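Local coordinates for protein naphthalene dioxygenase large subunit (PDB 2B1X) that serves as the large subunit of a Rieske-type non-haem iron oxygenase, housing a [2Fe-2S] cluster in one domain and an iron(III) ion in another, at residues A[26-31]-A[377-382]; A[52-55]-A[61-64]; A[79-84]-A[146-151]; A[122-127]-A[135-140]; A[228-233]-A[366-371]. All blocks are in the same frame, centred on the assembly; numbering follows the deposited sequence.

Contact 1. Residues A[26-31]-A[377-382]; sequences AIINDP and RSITRV
Asn29 reaches from the loop before helix 31-40 to the carbonyl of Thr380 in the last turn of helix 369-382. At the base of the side chain, Asn29 CB lies 3.7 Å from Thr380 O. CG stands anti to the backbone N (chi1 -179°), which carries the amide outward to the helix, and Asn29 CG passes 4.1 Å from the methyl Thr380 CG2. At the tip, Asn29 ND2 donates to Thr380 O over 2.9 Å. The N-H...O angle of 159° makes this bond fairly straight, and the oxygen sits close to the amide plane of Asn29. On the acceptor side the donor approaches from above the carbonyl plane, 43° out of it. The same nitrogen also brushes Thr380 CG2 at 3.8 Å, where the two side chains cross at about a right angle. The polar end of Thr380 is occupied separately: OG1 bonds to Trp376 O one turn back and to Asn202 N.

Beside this bond the contact is apolar. Ile28 CD1 meets Ile379 CG2 at 4.2 Å, again with the side chains crossing nearly perpendicularly. Ile379 also packs on Leu205 of helix 204-212 and on Tyr110 of the second subunit, another copy of this protein. After Asn29 the chain turns into its next helix, with Asp30 as N-cap bonding Val33 N through OD1. A side-chain amide thus ties an N-terminal loop to the end of the helix that carries the iron ligand Asp372, in the catalytic domain of a Rieske oxygenase.

Contact 2. Residues A[52-55]-A[61-64]; sequences ESEI and YVVR
Glu54 and Ile55 are the residues of 52-55 that meet strand 61-64, one through charge and the other through packing. Glu52 opens a short 3-10 turn, which the bond from Ile55 N to Glu52 O closes at 3.2 Å. Ser53 continues the turn, with OG bonded to His51 ND1 and Val190 N.

Glu54 then forms a salt bridge with Arg64, the two side chains arriving from opposite directions. Arg64 grips end-on: NH2 donates to Glu54 OE1 at 2.7 Å and NH1 to Glu54 OE2 at 2.8 Å. Both bonds are nearly straight, with N-H...O angles of 175° and 168°. Each oxygen is met on its syn side and lies near the guanidinium plane, although the carboxylate is twisted 29° against that plane. The bend of Arg64 at chi2 folds the guanidinium back over its own strand, and Val62 CG2 sits 3.8 Å above its plane, over the centre. Further bonds fix both groups: Arg64 NH1 also reaches Leu49 O, and Glu54 OE2 accepts from His51 N. Two partners for OE2 and a paired charge suggest that the carboxylate stays ionised.

Ile55 ends the segment. Its CG2 lies 3.7 Å from Tyr61 CA and 4.2 Å from Val62 CG1, pressing on the beginning of the strand.

Both segments belong to the Rieske domain, the turn lying between strands 47-51 and 60-66, the latter paired with 69-75 and 100-102. Pro194 and Phe339, from strands 188-199 and 333-343 of the large catalytic-domain sheet, pack on both partners of the salt bridge, which thus lies where the two domains meet.

Contact 3. Residues A[79-84]-A[146-151]; sequences GEIRGH and PNLASY
Leu148 rests its CD2 methyl on the backbone of residues 81-83, bridging two separate antiparallel sheets of the Rieske domain. Strand 147-151 edges one sheet and strand 81-84 the other. Their segment axes approach to 8.0 Å at 144°, and no hydrogen bond crosses between the two segments, although Gly83 is backbone-bonded to Met145, just before the second.

In Leu148, CG is anti to the backbone N (chi1 -174°), and this extends the isobutyl group across to the neighbouring strand. Its flank also lies on Ile155 of the adjoining strand 154-158. Ile81 starts toward Leu148, but the chain bends at chi2 (-61°) and takes CD1 away; the branch methyl CG2 is left to meet Leu148 CD2 at 4.2 Å.

Arg82 leaves its backbone away from Leu148. Glu80 OE2 lies 3.2 Å above its guanidinium plane, over the centre, and thus pairs by charge without an N-H directed at it. The stronger partner is Asp76, whose OD2 forms a salt bridge with Arg82 NE.

Gly83 has no side chain to hold Leu148 off its peptide. There Leu148 CD2 stands 3.6 Å from Gly83 N.

Contact 4. Residues A[122-127]-A[135-140]; sequences VGVPAG and LKKSDW
A classic beta bulge, in which Val122 and Gly123 both face Thr114, ends strand 121-123 in the cluster-binding part of the Rieske domain, and Lys137 lies against it. The aliphatic chain of Lys137 makes this approach, its bend at chi3 (-79°) turning CE over the peptide of the bulge. Its CE reaches 3.6 Å from Val122 O, while Lys137 CD lies 4.2 Å from Gly123 N. Neither meeting is a hydrogen bond; methylene groups cover the backbone there.

Val124 faces the other segment and is shared by two side chains. Its CG2 lies 3.8 Å from Leu135 CD2, and Val124 CG1 is 4.1 Å from the same methyl, so the leucine tip touches both branches. These two side chains cross at about a right angle. Val124 CG2 also lies 4.0 Å from Lys137 CD, here with the chains sliding past each other in opposite directions. After Val124 the backbone reverses in a type II turn to Gly127, closed by a weak bond from Gly127 N to Val124 O at 3.3 Å.

Val124 packs on Trp113 of the cluster pocket, and its side chain is about 8 Å from the [2Fe-2S] cluster. Pro125 O accepts a hydrogen bond from Tyr215 OH of the third subunit, the residue before iron ligand His216 in that subunit's sequence. Such docking of a Rieske cluster loop beside the mononuclear iron of a neighbour is characteristic of oligomeric Rieske oxygenases.

Contact 5. Residues A[228-233]-A[366-371]; sequences GLAPPD and GGFEQD
The first torsion of Phe368 (chi1 -75°) sets CG anti to its carbonyl carbon, beside the backbone N, and carries the far end of the ring to Ala230. Chi2, at 73°, sets the tilt at which Ala230 CB and Leu229 O meet the ring. Phe368 CZ lies 3.8 Å from Ala230 CB, and CE2 is 3.9 Å from that methyl, which comes in obliquely. On the neighbouring side Phe368 CE1 meets Leu229 CB at 4.4 Å, while Leu229 O approaches the ring edge, near its plane, 4.2 Å from Phe368 CZ. No hydrogen bond crosses between the segments; a single aromatic ring makes the contact.

Both backbones are held by local structure. Gly228, with positive phi, ends helix 222-227 in a Schellman motif and turns the chain into the loop that carries Leu229 and Ala230. Opposite, Gly366 O accepts from Gln370 N at 3.0 Å and, weakly, from Gln370 NE2 at 3.2 Å, so two donors converge on one carbonyl.

The ring also meets the imidazole of His221, with the planes at about 50°, and that histidine is an iron ligand. Asp371, just ahead of the ligand Asp372, is salt-bridged to Arg80 of the small subunit. A 2-methyl-2,4-pentanediol molecule, probably from the crystallisation liquor, lies about 4 Å from the Phe368 side chain. That side chain is about 5 Å from the iron(III) ion, which together with the His221 contact places it in the second shell of the two-histidine, one-carboxylate iron site typical of Rieske oxygenases.

How the contacts relate
Contacts 2, 4 and 3 lie in the Rieske domain and contact 5 in the catalytic domain, all nested within the loop closed by contact 1. Contacts 2 and 3, 11 Å between centres, both use the sheet holding strands 60-66 and 81-85 and touch directly: Glu52 OE1 meets Ser150 OG at 2.8 Å, and Ile55 CD1 packs on Ile81 CD1 at 3.7 Å. Contact 4, nested inside contact 3, stands 24 Å from it between centres, on the cluster side. Contacts 1 and 5 use opposite ends of helix 369-382, with centres 25 Å apart. Contacts 4 and 5 are 56 Å apart between centres, consistent with a cluster that works with the iron of a neighbouring subunit, as in other Rieske oxygenases.

Contact 1. Residues A[26-31]-A[377-382]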
# COMPACT_ATOMS: atom_id res chain seq x y z
N ALA A 26 17.32 -1.82 19.43
CA ALA A 26 17.38 -2.05 18.01
C ALA A 26 16.70 -3.36 17.60
O ALA A 26 16.48 -3.59 16.41
CB ALA A 26 18.82 -2.06 17.54
N ILE A 27 16.33 -4.19 18.57
CA ILE A 27 15.76 -5.50 18.23
C ILE A 27 14.28 -5.48 17.84
O ILE A 27 13.79 -6.47 17.30
CB ILE A 27 15.98 -6.52 19.34
CG1 ILE A 27 15.11 -6.18 20.55
CG2 ILE A 27 17.47 -6.64 19.68
CD1 ILE A 27 14.96 -7.31 21.53
N ILE A 28 13.58 -4.37 18.09
CA ILE A 28 12.14 -4.32 17.91
C ILE A 28 11.65 -4.17 16.46
O ILE A 28 10.80 -4.94 16.00
CB ILE A 28 11.51 -3.23 18.83
CG1 ILE A 28 11.66 -3.63 20.31
CG2 ILE A 28 10.04 -3.04 18.51
CD1 ILE A 28 11.42 -2.49 21.27
N ASN A 29 12.17 -3.17 15.77
CA ASN A 29 11.70 -2.84 14.43
C ASN A 29 12.90 -2.54 13.53
O ASN A 29 13.34 -1.39 13.44
CB ASN A 29 10.76 -1.64 14.51
CG ASN A 29 10.20 -1.24 13.17
OD1 ASN A 29 10.46 -1.91 12.15
ND2 ASN A 29 9.48 -0.13 13.13
N ASP A 30 13.45 -3.56 12.89
CA ASP A 30 14.61 -3.41 12.01
C ASP A 30 14.61 -4.44 10.88
O ASP A 30 14.49 -5.62 11.16
CB ASP A 30 15.88 -3.55 12.86
CG ASP A 30 17.12 -3.25 12.07
OD1 ASP A 30 17.76 -4.21 11.60
OD2 ASP A 30 17.50 -2.09 11.82
N PRO A 31 14.77 -4.02 9.61
CA PRO A 31 14.70 -4.96 8.48
C PRO A 31 15.76 -6.09 8.58
O PRO A 31 15.43 -7.24 8.29
CB PRO A 31 14.97 -4.09 7.25
CG PRO A 31 14.74 -2.71 7.68
CD PRO A 31 15.04 -2.65 9.16
N ARG A 377 1.65 -1.08 18.62
CA ARG A 377 1.89 -0.37 17.36
C ARG A 377 2.61 0.96 17.56
O ARG A 377 3.47 1.36 16.75
CB ARG A 377 0.59 -0.18 16.56
CG ARG A 377 -0.47 0.74 17.21
CD ARG A 377 -1.88 0.52 16.62
NE ARG A 377 -1.86 0.91 15.21
CZ ARG A 377 -2.12 2.15 14.78
NH1 ARG A 377 -2.47 3.12 15.63
NH2 ARG A 377 -2.04 2.41 13.48
N SER A 378 2.28 1.62 18.67
CA SER A 378 2.97 2.86 19.03
C SER A 378 4.48 2.66 19.28
O SER A 378 5.29 3.44 18.75
CB SER A 378 2.30 3.48 20.28
OG SER A 378 3.08 4.54 20.80
N ILE A 379 4.84 1.67 20.12
CA ILE A 379 6.25 1.35 20.39
C ILE A 379 6.96 1.05 19.08
O ILE A 379 8.05 1.58 18.80
CB ILE A 379 6.34 0.07 21.25
CG1 ILE A 379 5.72 0.27 22.63
CG2 ILE A 379 7.81 -0.39 21.40
CD1 ILE A 379 5.63 -1.04 23.40
N THR A 380 6.31 0.22 18.25
CA THR A 380 6.94 -0.23 16.99
C THR A 380 7.28 0.96 16.10
O THR A 380 8.35 1.00 15.54
CB THR A 380 5.96 -1.18 16.27
OG1 THR A 380 5.87 -2.37 17.06
CG2 THR A 380 6.54 -1.67 14.93
N ARG A 381 6.36 1.91 15.96
CA ARG A 381 6.58 3.07 15.12
C ARG A 381 7.79 3.90 15.57
O ARG A 381 8.66 4.21 14.77
CB ARG A 381 5.35 3.98 15.10
CG ARG A 381 5.54 5.24 14.22
CD ARG A 381 4.28 6.03 14.00
NE ARG A 381 4.53 7.13 13.07
CZ ARG A 381 3.98 8.34 13.21
NH1 ARG A 381 3.15 8.56 14.22
NH2 ARG A 381 4.25 9.30 12.34
N VAL A 382 7.80 4.26 16.83
CA VAL A 382 8.83 5.14 17.31
C VAL A 382 10.19 4.38 17.43
O VAL A 382 11.26 4.99 17.31
CB VAL A 382 8.32 5.97 18.53
CG1 VAL A 382 8.40 5.20 19.86
CG2 VAL A 382 9.02 7.32 18.60

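Contact 2. Residues A[52-55]-A[61-64]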
# COMPACT_ATOMS: atom_id res chain seq x y z
N GLU A 52 -5.31 -30.17 17.62
CA GLU A 52 -5.87 -31.40 17.08
C GLU A 52 -7.39 -31.40 16.96
O GLU A 52 -7.96 -32.04 16.06
CB GLU A 52 -5.42 -32.59 17.92
CG GLU A 52 -4.01 -33.03 17.61
CD GLU A 52 -3.65 -34.35 18.28
OE1 GLU A 52 -2.60 -34.39 18.96
OE2 GLU A 52 -4.42 -35.33 18.15
N SER A 53 -8.07 -30.71 17.88
CA SER A 53 -9.54 -30.61 17.82
C SER A 53 -10.08 -29.77 16.64
O SER A 53 -11.29 -29.76 16.43
CB SER A 53 -10.13 -30.06 19.13
OG SER A 53 -9.79 -28.69 19.26
N GLU A 54 -9.19 -29.08 15.92
CA GLU A 54 -9.56 -28.37 14.68
C GLU A 54 -9.69 -29.31 13.47
O GLU A 54 -10.36 -29.00 12.48
CB GLU A 54 -8.54 -27.28 14.34
CG GLU A 54 -8.29 -26.20 15.41
CD GLU A 54 -7.44 -25.08 14.85
OE1 GLU A 54 -8.00 -24.18 14.18
OE2 GLU A 54 -6.20 -25.09 15.08
N ILE A 55 -9.00 -30.45 13.54
CA ILE A 55 -8.99 -31.42 12.46
C ILE A 55 -9.35 -32.80 13.01
O ILE A 55 -8.55 -33.74 12.98
CB ILE A 55 -7.62 -31.40 11.74
CG1 ILE A 55 -6.47 -31.53 12.75
CG2 ILE A 55 -7.49 -30.07 10.98
CD1 ILE A 55 -5.10 -31.83 12.16
N TYR A 61 -8.57 -30.52 7.35
CA TYR A 61 -7.31 -29.79 7.26
C TYR A 61 -7.51 -28.32 7.57
O TYR A 61 -8.60 -27.78 7.38
CB TYR A 61 -6.71 -29.95 5.85
CG TYR A 61 -7.50 -29.24 4.79
CD1 TYR A 61 -7.26 -27.89 4.49
CD2 TYR A 61 -8.47 -29.93 4.05
CE1 TYR A 61 -8.00 -27.22 3.50
CE2 TYR A 61 -9.19 -29.31 3.03
CZ TYR A 61 -8.96 -27.95 2.77
OH TYR A 61 -9.66 -27.30 1.77
N VAL A 62 -6.42 -27.67 8.00
CA VAL A 62 -6.35 -26.22 8.12
C VAL A 62 -5.02 -25.83 7.45
O VAL A 62 -4.12 -26.65 7.36
CB VAL A 62 -6.40 -25.71 9.60
CG1 VAL A 62 -7.78 -25.98 10.24
CG2 VAL A 62 -5.29 -26.34 10.47
N VAL A 63 -4.95 -24.61 6.94
CA VAL A 63 -3.71 -24.08 6.37
C VAL A 63 -3.04 -23.09 7.34
O VAL A 63 -3.61 -22.05 7.68
CB VAL A 63 -3.95 -23.45 5.00
CG1 VAL A 63 -2.63 -22.88 4.44
CG2 VAL A 63 -4.55 -24.51 4.00
N ARG A 64 -1.81 -23.38 7.74
CA ARG A 64 -1.11 -22.64 8.78
C ARG A 64 0.32 -22.33 8.38
O ARG A 64 0.75 -22.76 7.29
CB ARG A 64 -1.22 -23.38 10.12
CG ARG A 64 -2.67 -23.57 10.55
CD ARG A 64 -3.34 -22.26 11.07
NE ARG A 64 -4.79 -22.37 11.16
CZ ARG A 64 -5.46 -22.96 12.16
NH1 ARG A 64 -4.81 -23.53 13.19
NH2 ARG A 64 -6.78 -23.00 12.13

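Contact 3. Residues A[79-84]-A[146-151]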
# COMPACT_ATOMS: atom_id res chain seq x y z
N GLY A 79 -5.72 -41.66 9.49
CA GLY A 79 -5.86 -41.11 10.83
C GLY A 79 -4.61 -40.45 11.39
O GLY A 79 -4.57 -40.07 12.56
N GLU A 80 -3.58 -40.33 10.56
CA GLU A 80 -2.31 -39.75 10.97
C GLU A 80 -2.30 -38.23 10.77
O GLU A 80 -2.87 -37.73 9.80
CB GLU A 80 -1.16 -40.38 10.17
CG GLU A 80 0.23 -40.03 10.69
CD GLU A 80 1.36 -40.73 9.96
OE1 GLU A 80 1.32 -42.00 9.83
OE2 GLU A 80 2.31 -40.01 9.51
N ILE A 81 -1.64 -37.49 11.66
CA ILE A 81 -1.53 -36.04 11.51
C ILE A 81 -0.34 -35.78 10.62
O ILE A 81 0.74 -36.28 10.88
CB ILE A 81 -1.33 -35.29 12.87
CG1 ILE A 81 -2.50 -35.54 13.84
CG2 ILE A 81 -1.10 -33.78 12.62
CD1 ILE A 81 -3.84 -35.08 13.35
N ARG A 82 -0.58 -34.98 9.58
CA ARG A 82 0.42 -34.59 8.59
C ARG A 82 0.56 -33.10 8.54
O ARG A 82 -0.39 -32.38 8.86
CB ARG A 82 -0.02 -35.04 7.19
CG ARG A 82 -0.28 -36.50 7.08
CD ARG A 82 0.99 -37.31 6.93
NE ARG A 82 0.74 -38.75 6.88
CZ ARG A 82 1.60 -39.61 6.34
NH1 ARG A 82 2.74 -39.17 5.80
NH2 ARG A 82 1.31 -40.91 6.33
N GLY A 83 1.75 -32.65 8.14
CA GLY A 83 2.04 -31.28 7.79
C GLY A 83 2.76 -31.30 6.44
O GLY A 83 3.86 -31.82 6.35
N HIS A 84 2.11 -30.74 5.41
CA HIS A 84 2.60 -30.73 4.04
C HIS A 84 2.84 -29.32 3.58
O HIS A 84 1.93 -28.51 3.66
CB HIS A 84 1.53 -31.24 3.07
CG HIS A 84 0.94 -32.56 3.40
ND1 HIS A 84 1.69 -33.73 3.49
CD2 HIS A 84 -0.35 -32.93 3.59
CE1 HIS A 84 0.89 -34.74 3.77
NE2 HIS A 84 -0.35 -34.29 3.81
N PRO A 146 9.70 -30.69 8.17
CA PRO A 146 10.89 -31.43 8.57
C PRO A 146 10.75 -32.05 9.95
O PRO A 146 11.18 -33.16 10.14
CB PRO A 146 11.99 -30.36 8.54
CG PRO A 146 11.51 -29.38 7.51
CD PRO A 146 10.02 -29.32 7.72
N ASN A 147 10.17 -31.32 10.90
CA ASN A 147 9.89 -31.88 12.21
C ASN A 147 8.45 -31.53 12.63
O ASN A 147 8.07 -30.36 12.68
CB ASN A 147 10.92 -31.37 13.23
CG ASN A 147 11.86 -32.46 13.69
OD1 ASN A 147 11.43 -33.52 14.11
ND2 ASN A 147 13.15 -32.20 13.63
N LEU A 148 7.65 -32.56 12.92
CA LEU A 148 6.27 -32.34 13.33
C LEU A 148 5.97 -33.17 14.57
O LEU A 148 6.32 -34.34 14.64
CB LEU A 148 5.29 -32.74 12.21
CG LEU A 148 3.78 -32.46 12.40
CD1 LEU A 148 3.40 -31.01 12.15
CD2 LEU A 148 2.94 -33.38 11.47
N ALA A 149 5.30 -32.56 15.54
CA ALA A 149 4.98 -33.26 16.79
C ALA A 149 3.83 -32.59 17.51
O ALA A 149 3.45 -31.47 17.21
CB ALA A 149 6.22 -33.34 17.75
N SER A 150 3.30 -33.31 18.50
CA SER A 150 2.17 -32.89 19.30
C SER A 150 2.52 -32.96 20.79
O SER A 150 3.21 -33.90 21.24
CB SER A 150 1.02 -33.86 19.04
OG SER A 150 -0.14 -33.14 18.71
N TYR A 151 2.07 -31.99 21.56
CA TYR A 151 2.03 -32.15 23.00
C TYR A 151 0.64 -31.82 23.50
O TYR A 151 0.16 -30.70 23.36
CB TYR A 151 3.10 -31.33 23.73
CG TYR A 151 3.10 -31.63 25.22
CD1 TYR A 151 2.52 -30.75 26.14
CD2 TYR A 151 3.64 -32.82 25.71
CE1 TYR A 151 2.50 -31.04 27.50
CE2 TYR A 151 3.64 -33.12 27.06
CZ TYR A 151 3.08 -32.22 27.95
OH TYR A 151 3.07 -32.53 29.28

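Contact 4. Residues A[122-127]-A[135-140]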
# COMPACT_ATOMS: atom_id res chain seq x y z
N VAL A 122 -0.24 -39.45 -6.25
CA VAL A 122 -0.92 -40.71 -6.63
C VAL A 122 -1.43 -40.64 -8.05
O VAL A 122 -1.77 -41.67 -8.64
CB VAL A 122 -2.13 -41.07 -5.68
CG1 VAL A 122 -1.67 -41.38 -4.26
CG2 VAL A 122 -3.17 -39.94 -5.67
N GLY A 123 -1.48 -39.43 -8.61
CA GLY A 123 -1.94 -39.25 -9.98
C GLY A 123 -1.26 -38.16 -10.78
O GLY A 123 -1.17 -37.01 -10.34
N VAL A 124 -0.75 -38.52 -11.95
CA VAL A 124 -0.15 -37.58 -12.88
C VAL A 124 -0.86 -37.68 -14.24
O VAL A 124 -0.84 -38.76 -14.89
CB VAL A 124 1.39 -37.83 -12.97
CG1 VAL A 124 2.04 -37.06 -14.12
CG2 VAL A 124 2.08 -37.47 -11.61
N PRO A 125 -1.50 -36.59 -14.69
CA PRO A 125 -2.09 -36.58 -16.03
C PRO A 125 -1.02 -36.78 -17.12
O PRO A 125 0.08 -36.22 -17.04
CB PRO A 125 -2.72 -35.19 -16.12
CG PRO A 125 -3.02 -34.85 -14.68
CD PRO A 125 -1.79 -35.34 -13.96
N ALA A 126 -1.32 -37.63 -18.11
CA ALA A 126 -0.39 -37.93 -19.20
C ALA A 126 0.88 -38.65 -18.71
O ALA A 126 1.94 -38.54 -19.32
CB ALA A 126 -0.03 -36.65 -19.96
N GLY A 127 0.75 -39.43 -17.65
CA GLY A 127 1.89 -40.16 -17.11
C GLY A 127 2.59 -41.00 -18.17
O GLY A 127 3.81 -41.18 -18.16
N LEU A 135 8.43 -41.04 -14.69
CA LEU A 135 8.36 -40.23 -13.48
C LEU A 135 8.11 -41.10 -12.25
O LEU A 135 7.10 -41.80 -12.16
CB LEU A 135 7.30 -39.15 -13.61
CG LEU A 135 7.20 -38.12 -12.49
CD1 LEU A 135 8.28 -37.05 -12.60
CD2 LEU A 135 5.82 -37.51 -12.50
N LYS A 136 9.05 -41.06 -11.32
CA LYS A 136 8.91 -41.80 -10.07
C LYS A 136 8.07 -40.98 -9.10
O LYS A 136 8.57 -40.04 -8.45
CB LYS A 136 10.27 -42.09 -9.47
CG LYS A 136 10.20 -43.10 -8.32
CD LYS A 136 11.57 -43.55 -7.95
CE LYS A 136 11.60 -44.08 -6.53
NZ LYS A 136 11.04 -45.45 -6.48
N LYS A 137 6.80 -41.35 -8.99
CA LYS A 137 5.87 -40.58 -8.17
C LYS A 137 6.31 -40.37 -6.73
O LYS A 137 6.17 -39.26 -6.18
CB LYS A 137 4.46 -41.16 -8.26
CG LYS A 137 3.87 -41.01 -9.65
CD LYS A 137 2.35 -40.89 -9.62
CE LYS A 137 1.71 -42.25 -9.45
NZ LYS A 137 1.95 -43.09 -10.68
N SER A 138 6.87 -41.42 -6.11
CA SER A 138 7.28 -41.34 -4.70
C SER A 138 8.46 -40.38 -4.44
O SER A 138 8.73 -40.03 -3.30
CB SER A 138 7.54 -42.73 -4.07
OG SER A 138 8.39 -43.54 -4.87
N ASP A 139 9.16 -39.99 -5.50
CA ASP A 139 10.16 -38.92 -5.39
C ASP A 139 9.56 -37.51 -5.38
O ASP A 139 10.24 -36.54 -5.07
CB ASP A 139 11.20 -39.01 -6.49
CG ASP A 139 12.21 -40.11 -6.24
OD1 ASP A 139 13.01 -40.43 -7.16
OD2 ASP A 139 12.28 -40.71 -5.16
N TRP A 140 8.28 -37.41 -5.72
CA TRP A 140 7.62 -36.11 -5.80
C TRP A 140 6.35 -35.98 -4.97
O TRP A 140 5.39 -35.32 -5.41
CB TRP A 140 7.39 -35.74 -7.27
CG TRP A 140 8.70 -35.89 -8.02
CD1 TRP A 140 9.12 -36.97 -8.71
CD2 TRP A 140 9.78 -34.95 -8.05
NE1 TRP A 140 10.39 -36.77 -9.19
CE2 TRP A 140 10.83 -35.55 -8.78
CE3 TRP A 140 9.99 -33.67 -7.50
CZ2 TRP A 140 12.04 -34.90 -9.03
CZ3 TRP A 140 11.20 -33.02 -7.76
CH2 TRP A 140 12.20 -33.63 -8.52

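Contact 5. Residues A[228-233]-A[366-371]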
# COMPACT_ATOMS: atom_id res chain seq x y z
N GLY A 228 -14.63 -2.25 36.78
CA GLY A 228 -14.77 -3.38 37.68
C GLY A 228 -14.40 -4.71 37.08
O GLY A 228 -14.64 -5.76 37.67
N LEU A 229 -13.80 -4.69 35.88
CA LEU A 229 -13.45 -5.92 35.17
C LEU A 229 -12.01 -6.38 35.41
O LEU A 229 -11.74 -7.59 35.41
CB LEU A 229 -13.74 -5.79 33.67
CG LEU A 229 -15.20 -5.98 33.27
CD1 LEU A 229 -15.80 -4.64 32.89
CD2 LEU A 229 -15.27 -6.94 32.11
N ALA A 230 -11.09 -5.45 35.60
CA ALA A 230 -9.70 -5.79 35.95
C ALA A 230 -9.55 -5.71 37.47
O ALA A 230 -10.32 -5.00 38.11
CB ALA A 230 -8.72 -4.86 35.27
N PRO A 231 -8.57 -6.42 38.04
CA PRO A 231 -8.34 -6.36 39.50
C PRO A 231 -8.07 -4.91 39.98
O PRO A 231 -7.18 -4.24 39.42
CB PRO A 231 -7.08 -7.20 39.72
CG PRO A 231 -6.87 -8.02 38.42
CD PRO A 231 -7.60 -7.30 37.35
N PRO A 232 -8.82 -4.44 40.98
CA PRO A 232 -8.67 -3.07 41.49
C PRO A 232 -7.46 -2.87 42.40
O PRO A 232 -7.00 -1.75 42.55
CB PRO A 232 -9.98 -2.84 42.26
CG PRO A 232 -10.41 -4.15 42.72
CD PRO A 232 -9.90 -5.17 41.68
N ASP A 233 -6.96 -3.94 43.00
CA ASP A 233 -5.81 -3.84 43.91
C ASP A 233 -4.53 -3.59 43.12
O ASP A 233 -4.13 -4.46 42.38
CB ASP A 233 -5.67 -5.14 44.69
CG ASP A 233 -4.66 -5.03 45.83
OD1 ASP A 233 -3.94 -4.01 45.93
OD2 ASP A 233 -4.51 -5.95 46.66
N GLY A 366 -11.98 -7.01 22.01
CA GLY A 366 -11.93 -7.03 23.46
C GLY A 366 -11.50 -5.71 24.08
O GLY A 366 -10.61 -5.06 23.56
N GLY A 367 -12.13 -5.33 25.19
CA GLY A 367 -11.82 -4.09 25.89
C GLY A 367 -10.43 -4.02 26.50
O GLY A 367 -9.90 -2.90 26.72
N PHE A 368 -9.82 -5.18 26.78
CA PHE A 368 -8.41 -5.21 27.19
C PHE A 368 -7.52 -5.16 25.92
O PHE A 368 -6.72 -4.25 25.76
CB PHE A 368 -8.05 -6.50 27.96
CG PHE A 368 -8.54 -6.53 29.38
CD1 PHE A 368 -9.89 -6.70 29.65
CD2 PHE A 368 -7.65 -6.41 30.44
CE1 PHE A 368 -10.35 -6.72 30.98
CE2 PHE A 368 -8.09 -6.44 31.75
CZ PHE A 368 -9.45 -6.59 32.02
N GLU A 369 -7.68 -6.15 25.05
CA GLU A 369 -6.72 -6.37 23.97
C GLU A 369 -6.66 -5.20 22.98
O GLU A 369 -5.60 -4.94 22.42
CB GLU A 369 -6.96 -7.70 23.24
CG GLU A 369 -5.82 -8.10 22.31
CD GLU A 369 -5.42 -9.57 22.48
OE1 GLU A 369 -6.26 -10.46 22.17
OE2 GLU A 369 -4.24 -9.83 22.91
N GLN A 370 -7.76 -4.48 22.78
CA GLN A 370 -7.69 -3.36 21.85
C GLN A 370 -6.67 -2.31 22.29
O GLN A 370 -6.01 -1.71 21.44
CB GLN A 370 -9.08 -2.77 21.56
CG GLN A 370 -9.75 -2.07 22.72
CD GLN A 370 -11.15 -1.63 22.35
OE1 GLN A 370 -11.40 -0.43 22.16
NE2 GLN A 370 -12.07 -2.60 22.22
N ASP A 371 -6.52 -2.09 23.60
CA ASP A 371 -5.48 -1.17 24.09
C ASP A 371 -4.08 -1.74 24.05
O ASP A 371 -3.11 -1.00 23.83
CB ASP A 371 -5.75 -0.71 25.54
CG ASP A 371 -6.96 0.19 25.66
OD1 ASP A 371 -7.55 0.68 24.65
OD2 ASP A 371 -7.40 0.45 26.78